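Local coordinates for protein S-adenosyl-L-methionine methyl transferase (Ruegeria pomeroyi DSS-3, PDB 3IHT) that binds S-adenosylmethionine in a Rossmann-like fold and probably transfers its methyl group to a substrate that remains unidentified, at residues R53-H56 against H57-H61. Residues are numbered along the deposited sequence; the frame is centred on the assembly and turned at random.
Sequences RTYH and HLRQH. With SAM (S-adenosylmethionine), chain C.
Four successive i+4→i backbone hydrogen bonds wind Arg53 to Gln60 into one helix, from His57 N to Arg53 O at 3.0 Å to the longer, more bent Gln60 N to His56 O at 3.2 Å (144° at the hydrogen). One turn apart, Tyr55 and Arg59 carry the side-chain contact. With CG anti to the backbone N (chi1 174°), the Tyr55 ring lies along the helix flank. In the conformer described, one of two for Arg59, CG sits over one ring face, 3.8 Å from the centroid, in a CH-pi contact, and CD is 3.3 Å from Tyr55 CZ. The chain then bends at chi3 (51°), bringing NH1 beside Tyr55 OH, to which it donates at 2.9 Å, the hydroxyl almost in the guanidinium plane. Replacing Tyr55 by an alanine would probably leave the Arg59 chain without its aromatic floor and NH1 without this acceptor. At the N-terminal end, Arg53 N and Thr54 N donate to the S-adenosylmethionine carboxylate, Thr54 N reaching OXT at 2.9 Å. The ligand's amino N donates to Thr54 OG1 at 2.9 Å, and Glu46 is also hydrogen-bonded to this hydroxyl. The helix links parallel strands 44-47 and 67-71 in a beta-alpha-beta unit following the glycine-rich loop, as in Rossmann-like methyltransferases. Tyr55 and Leu58 pack on strand 67-71, and His57 hydrogen-bonds Glu31 of helix 15-36 and Ser14 of the second subunit.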
loop_
_atom_site.group_PDB
_atom_site.type_symbol
_atom_site.label_atom_id
_atom_site.label_comp_id
_atom_site.label_asym_id
_atom_site.label_seq_id
_atom_site.Cartn_x
_atom_site.Cartn_y
_atom_site.Cartn_z
ATOM N N ARG A 53 -1.366 -2.717 -9.122
ATOM C CA ARG A 53 -0.081 -2.002 -9.123
ATOM C C ARG A 53 1.104 -2.808 -9.570
ATOM O O ARG A 53 1.917 -2.315 -10.357
ATOM C CB ARG A 53 0.209 -1.305 -7.774
ATOM C CG ARG A 53 -0.822 -0.225 -7.430
ATOM C CD ARG A 53 -0.432 0.651 -6.238
ATOM N NE ARG A 53 -1.408 1.700 -6.004
ATOM C CZ ARG A 53 -2.520 1.578 -5.279
ATOM N NH1 ARG A 53 -2.840 0.425 -4.683
ATOM N NH2 ARG A 53 -3.331 2.621 -5.170
ATOM N N THR A 54 1.244 -4.052 -9.107
ATOM C CA THR A 54 2.386 -4.848 -9.556
ATOM C C THR A 54 2.168 -5.248 -10.999
ATOM O O THR A 54 3.138 -5.336 -11.732
ATOM C CB THR A 54 2.769 -6.127 -8.717
ATOM O OG1 THR A 54 1.612 -6.940 -8.470
ATOM C CG2 THR A 54 3.503 -5.722 -7.379
ATOM N N TYR A 55 0.928 -5.496 -11.404
ATOM C CA TYR A 55 0.663 -5.786 -12.816
ATOM C C TYR A 55 1.104 -4.592 -13.698
ATOM O O TYR A 55 1.766 -4.770 -14.719
ATOM C CB TYR A 55 -0.793 -6.134 -13.040
ATOM C CG TYR A 55 -1.112 -6.304 -14.523
ATOM C CD1 TYR A 55 -0.495 -7.291 -15.304
ATOM C CD2 TYR A 55 -2.076 -5.514 -15.106
ATOM C CE1 TYR A 55 -0.780 -7.418 -16.706
ATOM C CE2 TYR A 55 -2.389 -5.610 -16.491
ATOM C CZ TYR A 55 -1.746 -6.580 -17.276
ATOM O OH TYR A 55 -2.075 -6.662 -18.627
ATOM N N HIS A 56 0.754 -3.396 -13.290
ATOM C CA HIS A 56 1.141 -2.183 -14.005
ATOM C C HIS A 56 2.657 -2.082 -14.103
ATOM O O HIS A 56 3.199 -1.734 -15.152
ATOM C CB HIS A 56 0.582 -0.956 -13.296
ATOM C CG HIS A 56 0.688 0.319 -14.096
ATOM N ND1 HIS A 56 1.750 1.188 -13.978
ATOM C CD2 HIS A 56 -0.135 0.859 -15.029
ATOM C CE1 HIS A 56 1.572 2.218 -14.791
ATOM N NE2 HIS A 56 0.437 2.037 -15.447
ATOM N N HIS A 57 3.333 -2.407 -12.999
ATOM C CA HIS A 57 4.798 -2.401 -12.954
ATOM C C HIS A 57 5.386 -3.424 -13.929
ATOM O O HIS A 57 6.322 -3.108 -14.679
ATOM C CB HIS A 57 5.291 -2.683 -11.523
ATOM C CG HIS A 57 6.693 -2.228 -11.287
ATOM N ND1 HIS A 57 7.007 -0.896 -11.087
ATOM C CD2 HIS A 57 7.866 -2.907 -11.273
ATOM C CE1 HIS A 57 8.313 -0.788 -10.913
ATOM N NE2 HIS A 57 8.860 -1.987 -11.041
ATOM N N LEU A 58 4.830 -4.633 -13.940
ATOM C CA LEU A 58 5.264 -5.668 -14.864
ATOM C C LEU A 58 5.092 -5.224 -16.316
ATOM O O LEU A 58 5.983 -5.434 -17.140
ATOM C CB LEU A 58 4.510 -6.986 -14.642
ATOM C CG LEU A 58 4.838 -7.757 -13.343
ATOM C CD1 LEU A 58 3.848 -8.938 -13.170
ATOM C CD2 LEU A 58 6.268 -8.253 -13.346
ATOM N N ARG A 59 3.952 -4.610 -16.616
ATOM C CA ARG A 59 3.690 -4.142 -17.980
ATOM C C ARG A 59 4.756 -3.139 -18.428
ATOM O O ARG A 59 5.121 -3.112 -19.597
ATOM C CB ARG A 59 2.293 -3.522 -18.101
ATOM C CG ARG A 59 1.132 -4.486 -17.920
ATOM C CD ARG A 59 -0.196 -3.790 -18.219
ATOM N NE ARG A 59 -0.194 -3.099 -19.518
ATOM C CZ ARG A 59 -0.722 -3.581 -20.637
ATOM N NH1 ARG A 59 -1.335 -4.749 -20.637
ATOM N NH2 ARG A 59 -0.663 -2.869 -21.760
ATOM N N GLN A 60 5.252 -2.311 -17.510
ATOM C CA GLN A 60 6.277 -1.316 -17.817
ATOM C C GLN A 60 7.674 -1.946 -18.007
ATOM O O GLN A 60 8.478 -1.471 -18.824
ATOM C CB GLN A 60 6.315 -0.251 -16.707
ATOM C CG GLN A 60 7.238 0.933 -16.971
ATOM C CD GLN A 60 6.970 2.125 -16.043
ATOM O OE1 GLN A 60 5.823 2.508 -15.815
ATOM N NE2 GLN A 60 8.028 2.733 -15.555
ATOM N N HIS A 61 7.975 -3.003 -17.243
ATOM C CA HIS A 61 9.318 -3.581 -17.184
ATOM C C HIS A 61 9.566 -4.865 -17.989
ATOM O O HIS A 61 10.697 -5.182 -18.308
ATOM C CB HIS A 61 9.712 -3.791 -15.709
ATOM C CG HIS A 61 10.004 -2.508 -15.011
ATOM N ND1 HIS A 61 11.286 -2.021 -14.857
ATOM C CD2 HIS A 61 9.178 -1.581 -14.471
ATOM C CE1 HIS A 61 11.228 -0.839 -14.259
ATOM N NE2 HIS A 61 9.961 -0.554 -14.015
HETATM N N SAM C . -0.257 -7.464 -6.286
HETATM C CA SAM C . -1.503 -6.630 -6.373
HETATM C C SAM C . -1.167 -5.136 -6.594
HETATM O O SAM C . -2.060 -4.255 -6.641
HETATM O OXT SAM C . 0.036 -4.784 -6.620
HETATM C CB SAM C . -2.436 -6.843 -5.163
HETATM C CG SAM C . -3.121 -8.227 -5.102
HETATM S SD SAM C . -4.322 -8.398 -3.707
HETATM C CE SAM C . -3.138 -8.282 -2.327
HETATM C "C5'" SAM C . -4.648 -10.210 -3.819
HETATM C "C4'" SAM C . -5.470 -10.660 -5.019
HETATM O "O4'" SAM C . -5.395 -12.099 -5.105
HETATM C "C3'" SAM C . -6.959 -10.301 -4.940
HETATM O "O3'" SAM C . -7.404 -9.595 -6.098
HETATM C "C2'" SAM C . -7.671 -11.638 -4.757
HETATM O "O2'" SAM C . -9.009 -11.756 -5.279
HETATM C "C1'" SAM C . -6.695 -12.582 -5.441
HETATM N N9 SAM C . -6.862 -13.991 -4.997
HETATM C C8 SAM C . -6.697 -14.479 -3.715
HETATM N N7 SAM C . -6.922 -15.818 -3.724
HETATM C C5 SAM C . -7.239 -16.194 -4.988
HETATM C C6 SAM C . -7.545 -17.437 -5.543
HETATM N N6 SAM C . -7.618 -18.556 -4.785
HETATM N N1 SAM C . -7.782 -17.482 -6.905
HETATM C C2 SAM C . -7.753 -16.364 -7.712
HETATM N N3 SAM C . -7.461 -15.123 -7.145
HETATM C C4 SAM C . -7.196 -15.055 -5.810
#